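Local coordinates for N-acetyltransferase domain-containing protein (Pyrococcus horikoshii, PDB 1WWZ) that binds acetyl coenzyme A in a GNAT-family fold and is probably an acyltransferase that passes the acetyl group to an acceptor this structure does not show, at the acetyl coenzyme *a site and the interface of chains A and B. Sequence-based numbering; all coordinates share one arbitrary frame. Chains: chain A/B, hypothetical protein PH1933.

Contact 1: the acetyl coenzyme *a site. Residues chain A 27-28, 31, 89, 91-93, 98-104, 124-125, 129, 131-132, 134-136, 138; chain B 142. With ACO (acetyl coenzyme *a), chain C.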
loop_
_atom_site.group_PDB
_atom_site.type_symbol
_atom_site.label_atom_id
_atom_site.label_comp_id
_atom_site.label_asym_id
_atom_site.label_seq_id
_atom_site.Cartn_x
_atom_site.Cartn_y
_atom_site.Cartn_z
ATOM N N GLY A 27 -0.917 -21.977 3.145
ATOM C CA GLY A 27 -0.544 -21.291 1.924
ATOM C C GLY A 27 0.391 -22.053 1.007
ATOM O O GLY A 27 0.292 -21.927 -0.210
ATOM N N TYR A 28 1.302 -22.838 1.575
ATOM C CA TYR A 28 2.244 -23.597 0.759
ATOM C C TYR A 28 1.760 -24.979 0.347
ATOM O O TYR A 28 2.517 -25.754 -0.241
ATOM C CB TYR A 28 3.593 -23.734 1.465
ATOM C CG TYR A 28 4.525 -22.577 1.184
ATOM C CD1 TYR A 28 4.693 -21.547 2.110
ATOM C CD2 TYR A 28 5.211 -22.497 -0.028
ATOM C CE1 TYR A 28 5.522 -20.461 1.832
ATOM C CE2 TYR A 28 6.040 -21.418 -0.315
ATOM C CZ TYR A 28 6.189 -20.404 0.619
ATOM O OH TYR A 28 6.997 -19.331 0.332
ATOM N N LEU A 31 2.661 -26.501 -2.983
ATOM C CA LEU A 31 3.949 -25.934 -3.370
ATOM C C LEU A 31 5.052 -26.409 -2.428
ATOM O O LEU A 31 6.023 -25.690 -2.177
ATOM C CB LEU A 31 3.876 -24.400 -3.362
ATOM C CG LEU A 31 3.178 -23.730 -4.546
ATOM C CD1 LEU A 31 2.934 -22.270 -4.236
ATOM C CD2 LEU A 31 4.032 -23.872 -5.794
ATOM N N HIS A 89 12.076 -12.369 2.848
ATOM C CA HIS A 89 12.440 -13.752 3.151
ATOM C C HIS A 89 11.282 -14.730 3.044
ATOM O O HIS A 89 11.483 -15.900 2.731
ATOM C CB HIS A 89 13.033 -13.858 4.556
ATOM C CG HIS A 89 14.368 -13.201 4.699
ATOM N ND1 HIS A 89 15.431 -13.493 3.874
ATOM C CD2 HIS A 89 14.821 -12.288 5.592
ATOM C CE1 HIS A 89 16.484 -12.790 4.253
ATOM N NE2 HIS A 89 16.141 -12.052 5.293
ATOM N N PHE A 91 6.653 -14.820 2.410
ATOM C CA PHE A 91 5.447 -14.080 2.063
ATOM C C PHE A 91 4.375 -15.122 1.780
ATOM O O PHE A 91 4.455 -15.848 0.791
ATOM C CB PHE A 91 5.758 -13.246 0.817
ATOM C CG PHE A 91 4.599 -12.459 0.285
ATOM C CD1 PHE A 91 3.584 -12.008 1.121
ATOM C CD2 PHE A 91 4.567 -12.105 -1.062
ATOM C CE1 PHE A 91 2.554 -11.212 0.623
ATOM C CE2 PHE A 91 3.540 -11.307 -1.570
ATOM C CZ PHE A 91 2.534 -10.861 -0.725
ATOM N N VAL A 92 3.374 -15.206 2.647
ATOM C CA VAL A 92 2.342 -16.211 2.449
ATOM C C VAL A 92 1.018 -15.842 3.101
ATOM O O VAL A 92 0.976 -15.212 4.158
ATOM C CB VAL A 92 2.824 -17.585 2.988
ATOM C CG1 VAL A 92 3.173 -17.470 4.465
ATOM C CG2 VAL A 92 1.756 -18.652 2.772
ATOM N N VAL A 93 -0.065 -16.241 2.450
ATOM C CA VAL A 93 -1.402 -15.972 2.948
ATOM C C VAL A 93 -2.179 -17.281 3.012
ATOM O O VAL A 93 -2.062 -18.116 2.119
ATOM C CB VAL A 93 -2.141 -14.987 2.021
ATOM C CG1 VAL A 93 -3.594 -14.856 2.449
ATOM C CG2 VAL A 93 -1.452 -13.630 2.056
ATOM N N GLN A 98 -6.699 -16.268 0.348
ATOM C CA GLN A 98 -6.010 -15.797 -0.847
ATOM C C GLN A 98 -6.986 -15.230 -1.873
ATOM O O GLN A 98 -8.186 -15.512 -1.827
ATOM C CB GLN A 98 -5.200 -16.935 -1.474
ATOM C CG GLN A 98 -3.905 -17.256 -0.735
ATOM C CD GLN A 98 -3.208 -18.483 -1.284
ATOM O OE1 GLN A 98 -3.460 -18.896 -2.416
ATOM N NE2 GLN A 98 -2.316 -19.068 -0.490
ATOM N N GLY A 99 -6.462 -14.423 -2.791
ATOM C CA GLY A 99 -7.288 -13.831 -3.828
ATOM C C GLY A 99 -8.232 -12.745 -3.347
ATOM O O GLY A 99 -9.155 -12.362 -4.069
ATOM N N LYS A 100 -8.006 -12.240 -2.137
ATOM C CA LYS A 100 -8.855 -11.196 -1.571
ATOM C C LYS A 100 -8.101 -9.884 -1.337
ATOM O O LYS A 100 -8.587 -8.997 -0.637
ATOM C CB LYS A 100 -9.466 -11.679 -0.255
ATOM C CG LYS A 100 -10.273 -12.963 -0.383
ATOM C CD LYS A 100 -10.799 -13.418 0.966
ATOM C CE LYS A 100 -11.532 -14.746 0.859
ATOM N NZ LYS A 100 -12.699 -14.673 -0.066
ATOM N N GLY A 101 -6.912 -9.768 -1.916
ATOM C CA GLY A 101 -6.135 -8.549 -1.766
ATOM C C GLY A 101 -5.279 -8.444 -0.515
ATOM O O GLY A 101 -4.649 -7.416 -0.279
ATOM N N ILE A 102 -5.241 -9.498 0.291
ATOM C CA ILE A 102 -4.441 -9.459 1.509
ATOM C C ILE A 102 -2.948 -9.435 1.181
ATOM O O ILE A 102 -2.195 -8.661 1.772
ATOM C CB ILE A 102 -4.763 -10.657 2.424
ATOM C CG1 ILE A 102 -6.203 -10.534 2.932
ATOM C CG2 ILE A 102 -3.793 -10.698 3.597
ATOM C CD1 ILE A 102 -6.687 -11.728 3.726
ATOM N N GLY A 103 -2.530 -10.271 0.235
ATOM C CA GLY A 103 -1.128 -10.305 -0.152
ATOM C C GLY A 103 -0.675 -8.947 -0.649
ATOM O O GLY A 103 0.412 -8.475 -0.316
ATOM N N ARG A 104 -1.526 -8.311 -1.452
ATOM C CA ARG A 104 -1.225 -6.996 -1.989
ATOM C C ARG A 104 -0.965 -6.012 -0.850
ATOM O O ARG A 104 -0.023 -5.229 -0.908
ATOM C CB ARG A 104 -2.397 -6.506 -2.845
ATOM C CG ARG A 104 -2.179 -5.170 -3.525
ATOM C CD ARG A 104 -3.459 -4.714 -4.219
ATOM N NE ARG A 104 -3.855 -5.595 -5.315
ATOM C CZ ARG A 104 -3.287 -5.600 -6.517
ATOM N NH1 ARG A 104 -2.290 -4.769 -6.789
ATOM N NH2 ARG A 104 -3.723 -6.430 -7.453
ATOM N N TRP A 124 13.886 -14.327 -3.765
ATOM C CA TRP A 124 13.996 -15.557 -4.531
ATOM C C TRP A 124 12.629 -16.224 -4.488
ATOM O O TRP A 124 12.000 -16.311 -3.430
ATOM C CB TRP A 124 15.048 -16.496 -3.934
ATOM C CG TRP A 124 16.456 -16.027 -4.115
ATOM C CD1 TRP A 124 17.166 -15.206 -3.284
ATOM C CD2 TRP A 124 17.337 -16.366 -5.194
ATOM N NE1 TRP A 124 18.438 -15.022 -3.774
ATOM C CE2 TRP A 124 18.569 -15.723 -4.944
ATOM C CE3 TRP A 124 17.205 -17.157 -6.344
ATOM C CZ2 TRP A 124 19.666 -15.843 -5.809
ATOM C CZ3 TRP A 124 18.295 -17.276 -7.204
ATOM C CH2 TRP A 124 19.510 -16.622 -6.928
ATOM N N VAL A 125 12.170 -16.685 -5.644
ATOM C CA VAL A 125 10.870 -17.328 -5.738
ATOM C C VAL A 125 10.977 -18.587 -6.590
ATOM O O VAL A 125 11.810 -18.662 -7.495
ATOM C CB VAL A 125 9.827 -16.347 -6.342
ATOM C CG1 VAL A 125 10.329 -15.806 -7.672
ATOM C CG2 VAL A 125 8.488 -17.038 -6.512
ATOM N N ASN A 129 6.321 -20.987 -9.530
ATOM C CA ASN A 129 5.408 -20.064 -8.858
ATOM C C ASN A 129 5.053 -18.848 -9.719
ATOM O O ASN A 129 5.434 -17.719 -9.403
ATOM C CB ASN A 129 6.049 -19.596 -7.549
ATOM C CG ASN A 129 5.030 -19.167 -6.520
ATOM O OD1 ASN A 129 3.876 -18.889 -6.843
ATOM N ND2 ASN A 129 5.461 -19.097 -5.265
ATOM N N GLY A 131 2.234 -17.383 -10.065
ATOM C CA GLY A 131 1.331 -16.474 -9.382
ATOM C C GLY A 131 2.068 -15.405 -8.602
ATOM O O GLY A 131 1.767 -14.215 -8.717
ATOM N N ALA A 132 3.039 -15.828 -7.802
ATOM C CA ALA A 132 3.820 -14.887 -7.010
ATOM C C ALA A 132 4.639 -13.989 -7.932
ATOM O O ALA A 132 4.721 -12.779 -7.720
ATOM C CB ALA A 132 4.740 -15.643 -6.052
ATOM N N ASN A 134 3.951 -13.078 -10.908
ATOM C CA ASN A 134 3.067 -12.122 -11.576
ATOM C C ASN A 134 2.833 -10.937 -10.646
ATOM O O ASN A 134 2.908 -9.781 -11.062
ATOM C CB ASN A 134 1.722 -12.768 -11.933
ATOM C CG ASN A 134 0.731 -11.767 -12.523
ATOM O OD1 ASN A 134 1.058 -11.021 -13.450
ATOM N ND2 ASN A 134 -0.485 -11.754 -11.993
ATOM N N LEU A 135 2.556 -11.228 -9.378
ATOM C CA LEU A 135 2.329 -10.176 -8.397
ATOM C C LEU A 135 3.570 -9.294 -8.265
ATOM O O LEU A 135 3.478 -8.068 -8.289
ATOM C CB LEU A 135 1.969 -10.781 -7.034
ATOM C CG LEU A 135 1.769 -9.791 -5.877
ATOM C CD1 LEU A 135 0.780 -8.698 -6.284
ATOM C CD2 LEU A 135 1.270 -10.539 -4.647
ATOM N N TYR A 136 4.738 -9.914 -8.128
ATOM C CA TYR A 136 5.966 -9.137 -7.992
ATOM C C TYR A 136 6.245 -8.226 -9.193
ATOM O O TYR A 136 6.660 -7.077 -9.023
ATOM C CB TYR A 136 7.170 -10.060 -7.767
ATOM C CG TYR A 136 7.155 -10.797 -6.440
ATOM C CD1 TYR A 136 6.819 -10.137 -5.255
ATOM C CD2 TYR A 136 7.518 -12.140 -6.366
ATOM C CE1 TYR A 136 6.849 -10.803 -4.024
ATOM C CE2 TYR A 136 7.552 -12.813 -5.144
ATOM C CZ TYR A 136 7.218 -12.137 -3.978
ATOM O OH TYR A 136 7.264 -12.796 -2.768
ATOM N N LYS A 138 4.112 -6.905 -11.193
ATOM C CA LYS A 138 3.135 -5.822 -11.193
ATOM C C LYS A 138 3.598 -4.688 -10.292
ATOM O O LYS A 138 3.168 -3.542 -10.439
ATOM C CB LYS A 138 1.784 -6.339 -10.712
ATOM C CG LYS A 138 1.082 -7.178 -11.750
ATOM C CD LYS A 138 -0.083 -7.934 -11.157
ATOM C CE LYS A 138 -1.006 -8.404 -12.264
ATOM N NZ LYS A 138 -2.416 -8.230 -11.820
ATOM N N LYS B 142 -10.045 -0.877 -9.361
ATOM C CA LYS B 142 -10.323 -1.355 -10.710
ATOM C C LYS B 142 -11.205 -0.350 -11.443
ATOM O O LYS B 142 -12.106 0.240 -10.847
ATOM C CB LYS B 142 -11.054 -2.697 -10.652
ATOM C CG LYS B 142 -10.383 -3.753 -9.785
ATOM C CD LYS B 142 -9.151 -4.331 -10.451
ATOM C CE LYS B 142 -8.492 -5.374 -9.559
ATOM N NZ LYS B 142 -9.456 -6.440 -9.159
HETATM N N1A ACO C . -2.194 -16.312 -10.663
HETATM C C2A ACO C . -2.114 -15.128 -11.273
HETATM N N3A ACO C . -1.924 -13.918 -10.669
HETATM C C4A ACO C . -1.816 -14.015 -9.273
HETATM C C5A ACO C . -1.896 -15.199 -8.568
HETATM C C6A ACO C . -2.103 -16.420 -9.331
HETATM N N6A ACO C . -2.211 -17.616 -8.740
HETATM N N7A ACO C . -1.763 -14.958 -7.205
HETATM C C8A ACO C . -1.601 -13.666 -7.123
HETATM N N9A ACO C . -1.616 -13.010 -8.351
HETATM C C1B ACO C . -1.473 -11.595 -8.648
HETATM C C2B ACO C . -2.742 -10.926 -9.204
HETATM O O2B ACO C . -2.309 -9.815 -10.014
HETATM C C3B ACO C . -3.529 -10.582 -7.911
HETATM O O3B ACO C . -4.370 -9.457 -8.234
HETATM P P3B ACO C . -5.891 -9.519 -8.755
HETATM O O7A ACO C . -5.790 -10.243 -10.064
HETATM O O8A ACO C . -6.292 -8.130 -8.917
HETATM O O9A ACO C . -6.664 -10.248 -7.725
HETATM C C4B ACO C . -2.433 -10.176 -6.962
HETATM O O4B ACO C . -1.241 -10.811 -7.506
HETATM C C5B ACO C . -2.540 -10.739 -5.561
HETATM O O5B ACO C . -3.833 -10.635 -4.991
HETATM P P1A ACO C . -4.016 -10.996 -3.454
HETATM O O1A ACO C . -5.403 -11.416 -3.264
HETATM O O2A ACO C . -3.526 -9.818 -2.633
HETATM O O3A ACO C . -3.112 -12.362 -3.374
HETATM P P2A ACO C . -2.841 -13.240 -2.129
HETATM O O4A ACO C . -3.290 -14.585 -2.539
HETATM O O5A ACO C . -3.518 -12.595 -0.972
HETATM O O6A ACO C . -1.303 -13.215 -1.894
HETATM C CBP ACO C . 0.605 -14.789 -2.251
HETATM C CCP ACO C . -0.285 -13.733 -2.861
HETATM C CDP ACO C . 1.677 -15.147 -3.335
HETATM C CEP ACO C . 1.264 -14.246 -0.964
HETATM C CAP ACO C . -0.297 -16.033 -1.895
HETATM O OAP ACO C . -0.873 -16.550 -3.092
HETATM C C9P ACO C . 0.431 -17.216 -1.206
HETATM O O9P ACO C . 0.489 -17.309 0.013
HETATM N N8P ACO C . 1.013 -18.142 -2.034
HETATM C C7P ACO C . 1.760 -19.333 -1.557
HETATM C C6P ACO C . 3.138 -19.009 -0.947
HETATM C C5P ACO C . 4.059 -18.324 -1.925
HETATM O O5P ACO C . 4.198 -18.759 -3.097
HETATM N N4P ACO C . 4.737 -17.258 -1.527
HETATM C C3P ACO C . 5.709 -16.356 -2.155
HETATM C C2P ACO C . 7.047 -17.095 -2.060
HETATM S S1P ACO C . 8.351 -15.970 -2.801
HETATM C C ACO C . 8.927 -15.349 -1.526
HETATM O O ACO C . 8.587 -15.564 -0.271
HETATM C CH3 ACO C . 10.132 -14.237 -1.349
HETATM O O HOH W 1 -6.111 -12.211 -0.238
HETATM O O HOH W 2 1.783 -18.750 -4.984
#
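This is the acetyl-CoA cleft of a GNAT fold. The pyrophosphate sits on the loop that leads into helix 102-115, the family's Q/RxxGxG/A motif, here A:Gln98 to A:Gly103. Backbone N-H groups grip it: A:Gly101 N bonds alpha-phosphate O1A, A:Arg104 N bonds O2A at 2.8 Å, and A:Gly103 N bonds beta-phosphate O5A. The N-terminal end of the helix would probably help to balance the phosphate charge. B:Lys142 NZ, from the other chain, makes a salt bridge to 3'-phosphate O8A, which A:Arg104 NH2 also approaches.

A:Gln98 lies alongside the pantetheine. Its CB and CG pass beta-phosphate O4A, CG at 3.3 Å. CD rests 3.9 Å from CAP of the pantoyl unit, and OE1 lies near the hydroxyl OAP. At the tip, NE2 gives an almost straight bond (172° at H) to A:Val93 O, in the amide plane and 2.8 Å long. An alanine here would remove that bond and would probably leave the loop less firmly held to strand 83-93 and the pantoyl group less well flanked.

Strand 83-93 pairs with the pantetheine like a neighbouring strand. A:Val93 N donates to O9P, and N4P donates to A:Phe91 O nearly along the C=O axis. The A:Phe91 ring (chi1 178°, CG anti to N) takes methyl CEP over its centre at 3.5 Å. A:Asn134 ND2 donates to adenine N3A, 2.9 Å away. A:Tyr136 is probably the family's general-acid tyrosine; its OH lies 3.4 Å from thioester S1P.

Contact 2: the interface of chains A and B. Residues chain A 104, 108, 139; chain B 104, 108, 137-140.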
loop_
_atom_site.group_PDB
_atom_site.type_symbol
_atom_site.label_atom_id
_atom_site.label_comp_id
_atom_site.label_asym_id
_atom_site.label_seq_id
_atom_site.Cartn_x
_atom_site.Cartn_y
_atom_site.Cartn_z
ATOM N N ARG A 104 -1.526 -8.311 -1.452
ATOM C CA ARG A 104 -1.225 -6.996 -1.989
ATOM C C ARG A 104 -0.965 -6.012 -0.850
ATOM O O ARG A 104 -0.023 -5.229 -0.908
ATOM C CB ARG A 104 -2.397 -6.506 -2.845
ATOM C CG ARG A 104 -2.179 -5.170 -3.525
ATOM C CD ARG A 104 -3.459 -4.714 -4.219
ATOM N NE ARG A 104 -3.855 -5.595 -5.315
ATOM C CZ ARG A 104 -3.287 -5.600 -6.517
ATOM N NH1 ARG A 104 -2.290 -4.769 -6.789
ATOM N NH2 ARG A 104 -3.723 -6.430 -7.453
ATOM N N ILE A 108 2.602 -4.059 -0.220
ATOM C CA ILE A 108 2.679 -2.604 -0.193
ATOM C C ILE A 108 3.311 -2.160 1.130
ATOM O O ILE A 108 4.150 -1.261 1.159
ATOM C CB ILE A 108 1.272 -1.978 -0.346
ATOM C CG1 ILE A 108 0.781 -2.197 -1.784
ATOM C CG2 ILE A 108 1.307 -0.490 0.003
ATOM C CD1 ILE A 108 -0.663 -1.760 -2.031
ATOM N N PHE A 139 4.478 -5.016 -9.353
ATOM C CA PHE A 139 4.997 -4.024 -8.430
ATOM C C PHE A 139 6.400 -3.558 -8.778
ATOM O O PHE A 139 7.073 -2.927 -7.966
ATOM C CB PHE A 139 4.940 -4.567 -7.003
ATOM C CG PHE A 139 3.592 -4.412 -6.369
ATOM C CD1 PHE A 139 3.286 -3.271 -5.633
ATOM C CD2 PHE A 139 2.602 -5.368 -6.570
ATOM C CE1 PHE A 139 2.010 -3.081 -5.106
ATOM C CE2 PHE A 139 1.321 -5.187 -6.047
ATOM C CZ PHE A 139 1.025 -4.041 -5.314
ATOM N N ARG B 104 2.172 7.046 -1.762
ATOM C CA ARG B 104 1.924 5.714 -1.225
ATOM C C ARG B 104 1.558 5.792 0.254
ATOM O O ARG B 104 0.617 5.142 0.697
ATOM C CB ARG B 104 3.163 4.831 -1.402
ATOM C CG ARG B 104 3.037 3.451 -0.791
ATOM C CD ARG B 104 4.385 2.765 -0.832
ATOM N NE ARG B 104 5.369 3.545 -0.089
ATOM C CZ ARG B 104 6.646 3.669 -0.431
ATOM N NH1 ARG B 104 7.107 3.060 -1.516
ATOM N NH2 ARG B 104 7.459 4.408 0.310
ATOM N N ILE B 108 -1.967 4.628 1.889
ATOM C CA ILE B 108 -2.030 3.610 2.937
ATOM C C ILE B 108 -2.860 4.181 4.085
ATOM O O ILE B 108 -3.711 3.496 4.657
ATOM C CB ILE B 108 -0.625 3.250 3.474
ATOM C CG1 ILE B 108 0.147 2.451 2.423
ATOM C CG2 ILE B 108 -0.743 2.445 4.762
ATOM C CD1 ILE B 108 1.579 2.127 2.834
ATOM N N GLU B 137 -4.370 1.159 -9.195
ATOM C CA GLU B 137 -4.474 -0.250 -9.549
ATOM C C GLU B 137 -3.553 -1.097 -8.670
ATOM O O GLU B 137 -3.892 -2.223 -8.312
ATOM C CB GLU B 137 -4.174 -0.444 -11.040
ATOM C CG GLU B 137 -5.177 0.299 -11.925
ATOM C CD GLU B 137 -5.054 -0.023 -13.401
ATOM O OE1 GLU B 137 -3.914 -0.157 -13.890
ATOM O OE2 GLU B 137 -6.102 -0.125 -14.077
ATOM N N LYS B 138 -2.399 -0.551 -8.302
ATOM C CA LYS B 138 -1.485 -1.289 -7.434
ATOM C C LYS B 138 -2.119 -1.474 -6.060
ATOM O O LYS B 138 -1.849 -2.460 -5.376
ATOM C CB LYS B 138 -0.150 -0.555 -7.291
ATOM C CG LYS B 138 0.752 -0.670 -8.500
ATOM C CD LYS B 138 2.103 -0.035 -8.220
ATOM C CE LYS B 138 3.037 -0.163 -9.411
ATOM N NZ LYS B 138 4.357 0.449 -9.119
ATOM N N PHE B 139 -2.966 -0.526 -5.659
ATOM C CA PHE B 139 -3.640 -0.613 -4.370
ATOM C C PHE B 139 -4.942 -1.419 -4.412
ATOM O O PHE B 139 -5.653 -1.506 -3.412
ATOM C CB PHE B 139 -3.915 0.786 -3.807
ATOM C CG PHE B 139 -2.769 1.355 -3.016
ATOM C CD1 PHE B 139 -1.599 1.762 -3.649
ATOM C CD2 PHE B 139 -2.853 1.465 -1.630
ATOM C CE1 PHE B 139 -0.527 2.270 -2.910
ATOM C CE2 PHE B 139 -1.787 1.971 -0.884
ATOM C CZ PHE B 139 -0.621 2.374 -1.529
ATOM N N GLY B 140 -5.258 -1.997 -5.568
ATOM C CA GLY B 140 -6.458 -2.813 -5.667
ATOM C C GLY B 140 -7.679 -2.198 -6.328
ATOM O O GLY B 140 -8.723 -2.841 -6.412
#
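Two copies of this GNAT-family protein meet here, helix 102-115 of chain A facing the end of helix 130-138 of chain B and the turn after it. The patch is part of an interface that is not an exact two-fold. The contact may or may not persist in solution.

A:Ile108 hides the most surface in the patch, 74 Å². Its CG1 stands anti to the carbonyl carbon (chi1 -71°), and chi2 of 174° extends the chain toward chain B. The tip methyl CD1 sits over the centre of one face of the B:Phe139 ring, 3.8 Å from the centroid. The two side chains meet at a slant. The other branch, CG2, reaches the rim of the same ring at CZ, also 3.8 Å away. CG2 further meets B:Ile108 CD1 at 3.9 Å, where the two isoleucines lie antiparallel, each passing the other. Within chain B, B:Arg104 CG and B:Ile108 CG1 lie at the ring edge and probably help to fix its rotation.

B:Lys138 hides 62 Å², and its carbonyl is the polar focus. A:Arg104 NH1 donates to B:Lys138 O at 2.7 Å. The donor stands well above the carbonyl plane, so the bond does not follow a lone pair, although the oxygen lies near the guanidinium plane. A:Arg104 leaves its helix with CG anti to the backbone N. Its CD packs against B:Gly140 CA at 3.8 Å, and the bend at chi3 (-65°) then turns the guanidinium toward the carbonyl.

A:Phe139 comes to the same carbonyl with its ring tip, CZ lying 3.3 Å from B:Lys138 O. Its CE1 touches B:Lys138 CB at 4.0 Å, the two side chains again running antiparallel.

The centres of contact 1 and contact 2, taken over their C-alpha atoms, lie about 13 Å apart. A:Arg104 belongs to both. Its backbone N, and more weakly NH2, meet acetyl-CoA in contact 1, while CD and NH1 face chain B in contact 2. Helix 102-115 of chain A runs through both. Helix 130-138 of chain A lines contact 1, and its copy in chain B lines contact 2. B:Lys142 of contact 1 follows closely on B:Gly140 of contact 2. Acetyl-CoA binding and chain pairing may therefore support each other in this crystal, although the asymmetric interface need not help both copies alike.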